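Local atomic coordinates of NS3-like protein (Alongshan virus, PDB entry 6M40), a protein that is the helicase domain of an NS3-like protein and probably hydrolyses ATP and other nucleoside triphosphates to unwind RNA. Residues A[197-202]-A[247-252]; A[265-270]-A[306-311]. All blocks are in the same frame, centred on the assembly; numbering follows the deposited sequence.

Interaction 1: residues A[197-202]-A[247-252]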
loop_
_atom_site.group_PDB
_atom_site.type_symbol
_atom_site.label_atom_id
_atom_site.label_comp_id
_atom_site.label_asym_id
_atom_site.label_seq_id
_atom_site.Cartn_x
_atom_site.Cartn_y
_atom_site.Cartn_z
ATOM N N VAL A 197 -1.667 -15.877 8.660
ATOM C CA VAL A 197 -2.332 -16.304 7.435
ATOM C C VAL A 197 -2.829 -15.071 6.690
ATOM O O VAL A 197 -3.574 -14.259 7.252
ATOM C CB VAL A 197 -3.503 -17.260 7.730
ATOM C CG1 VAL A 197 -3.932 -17.974 6.453
ATOM C CG2 VAL A 197 -3.112 -18.249 8.806
ATOM N N PHE A 198 -2.437 -14.945 5.425
ATOM C CA PHE A 198 -2.860 -13.834 4.577
ATOM C C PHE A 198 -4.031 -14.291 3.716
ATOM O O PHE A 198 -3.864 -15.102 2.798
ATOM C CB PHE A 198 -1.694 -13.330 3.733
ATOM C CG PHE A 198 -0.868 -12.280 4.424
ATOM C CD1 PHE A 198 -1.372 -10.998 4.594
ATOM C CD2 PHE A 198 0.404 -12.564 4.905
ATOM C CE1 PHE A 198 -0.627 -10.021 5.230
ATOM C CE2 PHE A 198 1.148 -11.585 5.539
ATOM C CZ PHE A 198 0.631 -10.319 5.699
ATOM N N VAL A 199 -5.206 -13.743 4.010
ATOM C CA VAL A 199 -6.485 -14.176 3.452
ATOM C C VAL A 199 -7.070 -13.052 2.600
ATOM O O VAL A 199 -6.937 -11.876 2.962
ATOM C CB VAL A 199 -7.434 -14.593 4.590
ATOM C CG1 VAL A 199 -8.888 -14.427 4.184
ATOM C CG2 VAL A 199 -7.141 -16.024 5.016
ATOM N N PRO A 200 -7.722 -13.353 1.454
ATOM C CA PRO A 200 -8.176 -12.279 0.556
ATOM C C PRO A 200 -9.190 -11.325 1.172
ATOM O O PRO A 200 -8.928 -10.123 1.253
ATOM C CB PRO A 200 -8.794 -13.046 -0.626
ATOM C CG PRO A 200 -9.056 -14.439 -0.121
ATOM C CD PRO A 200 -7.963 -14.687 0.878
ATOM N N GLY A 201 -10.349 -11.826 1.583
ATOM C CA GLY A 201 -11.368 -10.961 2.143
ATOM C C GLY A 201 -11.743 -11.309 3.565
ATOM O O GLY A 201 -11.452 -12.407 4.045
ATOM N N LEU A 202 -12.400 -10.371 4.248
ATOM C CA LEU A 202 -12.938 -10.641 5.578
ATOM C C LEU A 202 -13.978 -11.760 5.550
ATOM O O LEU A 202 -14.173 -12.439 6.566
ATOM C CB LEU A 202 -13.538 -9.344 6.141
ATOM C CG LEU A 202 -14.145 -9.261 7.543
ATOM C CD1 LEU A 202 -15.597 -9.702 7.533
ATOM C CD2 LEU A 202 -13.326 -10.083 8.511
ATOM N N CYS A 247 -2.184 -17.372 15.952
ATOM C CA CYS A 247 -2.426 -17.385 14.511
ATOM C C CYS A 247 -3.105 -16.085 14.093
ATOM O O CYS A 247 -4.312 -15.916 14.275
ATOM C CB CYS A 247 -3.267 -18.592 14.112
ATOM S SG CYS A 247 -3.384 -18.835 12.323
ATOM N N VAL A 248 -2.322 -15.179 13.518
ATOM C CA VAL A 248 -2.862 -13.976 12.901
ATOM C C VAL A 248 -3.477 -14.362 11.562
ATOM O O VAL A 248 -2.773 -14.799 10.649
ATOM C CB VAL A 248 -1.785 -12.909 12.713
ATOM C CG1 VAL A 248 -2.356 -11.703 11.967
ATOM C CG2 VAL A 248 -1.214 -12.474 14.054
ATOM N N VAL A 249 -4.794 -14.228 11.454
ATOM C CA VAL A 249 -5.492 -14.307 10.179
ATOM C C VAL A 249 -5.765 -12.872 9.753
ATOM O O VAL A 249 -6.510 -12.151 10.429
ATOM C CB VAL A 249 -6.790 -15.126 10.284
ATOM C CG1 VAL A 249 -7.262 -15.529 8.899
ATOM C CG2 VAL A 249 -6.566 -16.351 11.161
ATOM N N THR A 250 -5.171 -12.449 8.640
ATOM C CA THR A 250 -5.142 -11.039 8.283
ATOM C C THR A 250 -5.475 -10.836 6.814
ATOM O O THR A 250 -5.188 -11.683 5.965
ATOM C CB THR A 250 -3.765 -10.416 8.599
ATOM O OG1 THR A 250 -3.687 -9.082 8.076
ATOM C CG2 THR A 250 -2.637 -11.259 8.008
ATOM N N THR A 251 -6.119 -9.700 6.536
ATOM C CA THR A 251 -6.240 -9.160 5.185
ATOM C C THR A 251 -4.947 -8.423 4.898
ATOM O O THR A 251 -3.970 -8.614 5.624
ATOM C CB THR A 251 -7.455 -8.254 5.068
ATOM O OG1 THR A 251 -7.210 -7.011 5.738
ATOM C CG2 THR A 251 -8.667 -8.935 5.712
ATOM N N SER A 252 -4.908 -7.594 3.861
ATOM C CA SER A 252 -3.621 -7.039 3.478
ATOM C C SER A 252 -3.213 -5.816 4.297
ATOM O O SER A 252 -2.176 -5.223 3.997
ATOM C CB SER A 252 -3.619 -6.682 1.994
ATOM O OG SER A 252 -2.296 -6.663 1.492
#
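Phe198 meets Thr250 through two first torsions. In Phe198, CG is anti to the carbonyl carbon, beside the backbone N (chi1 -88°); the ring end comes nearer to strand 246-250 than its root. Thr250 CG2 sits between the backbone N and the carbonyl carbon. The two side chains lie side by side and point the same way. Thr250 CG2 sits over one face of the Phe198 ring, offset toward the rim, in a CH-pi contact 3.9 Å from the ring centroid. Thr251 O comes to the ring edge, 3.6 Å from Phe198 CE1.

The other face of the sheet carries Val197 and Val249. Val197 CG2 touches Cys247 SG at 3.6 Å. Val199, just past the strand end, brings CG2 to 3.9 Å from Val249 CG1. Helix 208-216 packs on Val249 and Cys247 here.

The backbones form a parallel ladder. Val197 N donates to Val248 O. Val197 O then accepts from Thr250 N at 2.8 Å, and Val199 N donates to Thr250 O at 2.8 Å. Thus Val197 binds on both sides of Val249. Beyond Val199 the chain turns at Pro200 and Gly201, and Thr251 CG2 lies 4.3 Å from Leu202 N.

Strands 194-198 and 246-250 are neighbours in the RecA-like second domain. By family resemblance, the loop after strand 246-250 probably belongs to helicase motif V. Nearly straight backbone bonds fix the register, valine side chains pack on one face and Phe198 with the Thr250 methyl on the other, and the buried peptide groups of the ladder find partners across the strands.

Interaction 2: residues A[265-270]-A[306-311]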
loop_
_atom_site.group_PDB
_atom_site.type_symbol
_atom_site.label_atom_id
_atom_site.label_comp_id
_atom_site.label_asym_id
_atom_site.label_seq_id
_atom_site.Cartn_x
_atom_site.Cartn_y
_atom_site.Cartn_z
ATOM N N VAL A 265 4.571 -17.898 7.722
ATOM C CA VAL A 265 3.523 -17.200 6.978
ATOM C C VAL A 265 2.848 -18.183 6.029
ATOM O O VAL A 265 3.527 -18.883 5.272
ATOM C CB VAL A 265 4.093 -16.007 6.183
ATOM C CG1 VAL A 265 3.160 -15.621 5.043
ATOM C CG2 VAL A 265 4.351 -14.818 7.090
ATOM N N PHE A 266 1.518 -18.222 6.049
ATOM C CA PHE A 266 0.738 -19.034 5.118
ATOM C C PHE A 266 0.004 -18.116 4.149
ATOM O O PHE A 266 -0.787 -17.266 4.572
ATOM C CB PHE A 266 -0.244 -19.933 5.867
ATOM C CG PHE A 266 0.423 -21.032 6.624
ATOM C CD1 PHE A 266 0.936 -20.805 7.887
ATOM C CD2 PHE A 266 0.562 -22.291 6.063
ATOM C CE1 PHE A 266 1.564 -21.816 8.587
ATOM C CE2 PHE A 266 1.186 -23.302 6.757
ATOM C CZ PHE A 266 1.688 -23.064 8.021
ATOM N N ASP A 267 0.267 -18.282 2.854
ATOM C CA ASP A 267 -0.225 -17.373 1.826
ATOM C C ASP A 267 -1.330 -18.053 1.031
ATOM O O ASP A 267 -1.093 -19.054 0.349
ATOM C CB ASP A 267 0.908 -16.932 0.900
ATOM C CG ASP A 267 0.666 -15.558 0.277
ATOM O OD1 ASP A 267 -0.505 -15.129 0.147
ATOM O OD2 ASP A 267 1.663 -14.897 -0.092
ATOM N N THR A 268 -2.542 -17.511 1.135
ATOM C CA THR A 268 -3.584 -17.841 0.168
ATOM C C THR A 268 -3.120 -17.551 -1.249
ATOM O O THR A 268 -3.463 -18.275 -2.189
ATOM C CB THR A 268 -4.841 -17.026 0.450
ATOM O OG1 THR A 268 -5.107 -16.993 1.854
ATOM C CG2 THR A 268 -6.034 -17.612 -0.280
ATOM N N CYS A 269 -2.335 -16.484 -1.414
ATOM C CA CYS A 269 -1.942 -15.975 -2.724
ATOM C C CYS A 269 -3.170 -15.478 -3.495
ATOM O O CYS A 269 -3.337 -15.734 -4.690
ATOM C CB CYS A 269 -1.157 -17.030 -3.501
ATOM S SG CYS A 269 0.533 -17.193 -2.891
ATOM N N GLN A 270 -4.016 -14.720 -2.792
ATOM C CA GLN A 270 -5.278 -14.228 -3.328
ATOM C C GLN A 270 -5.660 -12.929 -2.618
ATOM O O GLN A 270 -5.418 -12.780 -1.415
ATOM C CB GLN A 270 -6.405 -15.264 -3.163
ATOM C CG GLN A 270 -6.172 -16.584 -3.894
ATOM C CD GLN A 270 -7.410 -17.470 -3.926
ATOM O OE1 GLN A 270 -8.242 -17.433 -3.019
ATOM N NE2 GLN A 270 -7.540 -18.263 -4.981
ATOM N N GLY A 306 12.423 -18.117 9.070
ATOM C CA GLY A 306 10.994 -18.250 8.876
ATOM C C GLY A 306 10.697 -19.084 7.657
ATOM O O GLY A 306 11.519 -19.201 6.744
ATOM N N GLY A 307 9.508 -19.675 7.655
ATOM C CA GLY A 307 9.044 -20.495 6.554
ATOM C C GLY A 307 7.887 -19.826 5.840
ATOM O O GLY A 307 7.123 -19.073 6.445
ATOM N N TYR A 308 7.770 -20.097 4.540
ATOM C CA TYR A 308 6.756 -19.484 3.689
ATOM C C TYR A 308 6.013 -20.573 2.935
ATOM O O TYR A 308 6.622 -21.327 2.169
ATOM C CB TYR A 308 7.390 -18.496 2.708
ATOM C CG TYR A 308 6.395 -17.864 1.750
ATOM C CD1 TYR A 308 5.393 -17.029 2.217
ATOM C CD2 TYR A 308 6.469 -18.090 0.378
ATOM C CE1 TYR A 308 4.486 -16.448 1.352
ATOM C CE2 TYR A 308 5.569 -17.513 -0.492
ATOM C CZ TYR A 308 4.576 -16.688 0.003
ATOM O OH TYR A 308 3.667 -16.105 -0.851
ATOM N N TYR A 309 4.698 -20.626 3.126
ATOM C CA TYR A 309 3.839 -21.639 2.525
ATOM C C TYR A 309 2.890 -20.968 1.535
ATOM O O TYR A 309 2.001 -20.211 1.937
ATOM C CB TYR A 309 3.077 -22.394 3.613
ATOM C CG TYR A 309 4.001 -23.066 4.601
ATOM C CD1 TYR A 309 4.492 -22.383 5.708
ATOM C CD2 TYR A 309 4.392 -24.383 4.417
ATOM C CE1 TYR A 309 5.344 -23.004 6.609
ATOM C CE2 TYR A 309 5.234 -25.003 5.303
ATOM C CZ TYR A 309 5.711 -24.316 6.399
ATOM O OH TYR A 309 6.558 -24.957 7.276
ATOM N N ARG A 310 3.085 -21.245 0.241
ATOM C CA ARG A 310 2.200 -20.849 -0.844
ATOM C C ARG A 310 1.535 -22.089 -1.440
ATOM O O ARG A 310 2.100 -23.185 -1.376
ATOM C CB ARG A 310 2.969 -20.116 -1.949
ATOM C CG ARG A 310 3.704 -21.055 -2.894
ATOM C CD ARG A 310 4.519 -20.310 -3.934
ATOM N NE ARG A 310 5.404 -21.222 -4.654
ATOM C CZ ARG A 310 6.600 -21.601 -4.213
ATOM N NH1 ARG A 310 7.055 -21.150 -3.053
ATOM N NH2 ARG A 310 7.337 -22.436 -4.930
ATOM N N PRO A 311 0.354 -21.961 -2.043
ATOM C CA PRO A 311 -0.275 -23.142 -2.649
ATOM C C PRO A 311 0.440 -23.566 -3.922
ATOM O O PRO A 311 0.900 -22.734 -4.707
ATOM C CB PRO A 311 -1.709 -22.687 -2.932
ATOM C CG PRO A 311 -1.639 -21.204 -3.013
ATOM C CD PRO A 311 -0.516 -20.770 -2.110
#
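The Phe266 and Tyr309 rings form an offset stack, with planes at 10° and centroids 4.5 Å apart. Tyr309 CD1 lies over one face of the Phe266 ring, toward its rim, and Phe266 CE2 lies over a face of the Tyr309 ring. Val265 O comes to the Tyr309 edge, in its plane. The Tyr308 ring has Val265 CG1 and Asp267 OD2 at its edge. Its OH donates to Asp267 OD2; the very short modelled length is doubtful. The Asp267 carboxylate is turned 74° from the Tyr308 ring. With CG of Asp267 anti to the backbone N (chi1 -152°), the carboxylate lies by the Tyr308 hydroxyl. Asp267 OD1 accepts from Cys269 N at 2.8 Å, from above the carboxylate plane, forming an Asx turn. Pro311 CD packs on Cys269 SG at 3.8 Å.

Three backbone bonds join the strands: Val265 N to Gly307 O, Tyr309 N to Val265 O, and Asp267 N to Tyr309 O at 2.8 Å. Helix 179-189 packs on Phe266, while Thr293 of helix 290-297 touches Tyr308 and Asp267. The result is a parallel strand pair with helices on both faces, as in the RecA-like domains of superfamily 2 helicases.

How the interactions relate
Interaction 1 closes before interaction 2 opens, and strand 264-276 follows strand 246-250 in the chain. Their centres are 11 Å apart. Both belong to one mixed sheet, in which strand 194-198 lies between 246-250 and 264-276, and 306-311 follows on the far side of 264-276. The two contacts meet directly at the middle pair. Phe198 N lies 3.0 Å from Phe266 O, a probable hydrogen bond, and Phe198 O probably bonds to Thr268 OG1. Pro200 CB packs near Gln270 O. The four strands therefore form a continuous part of the second helicase domain, separate from the six-stranded parallel sheet whose outermost strands are 20-24 and 72-75.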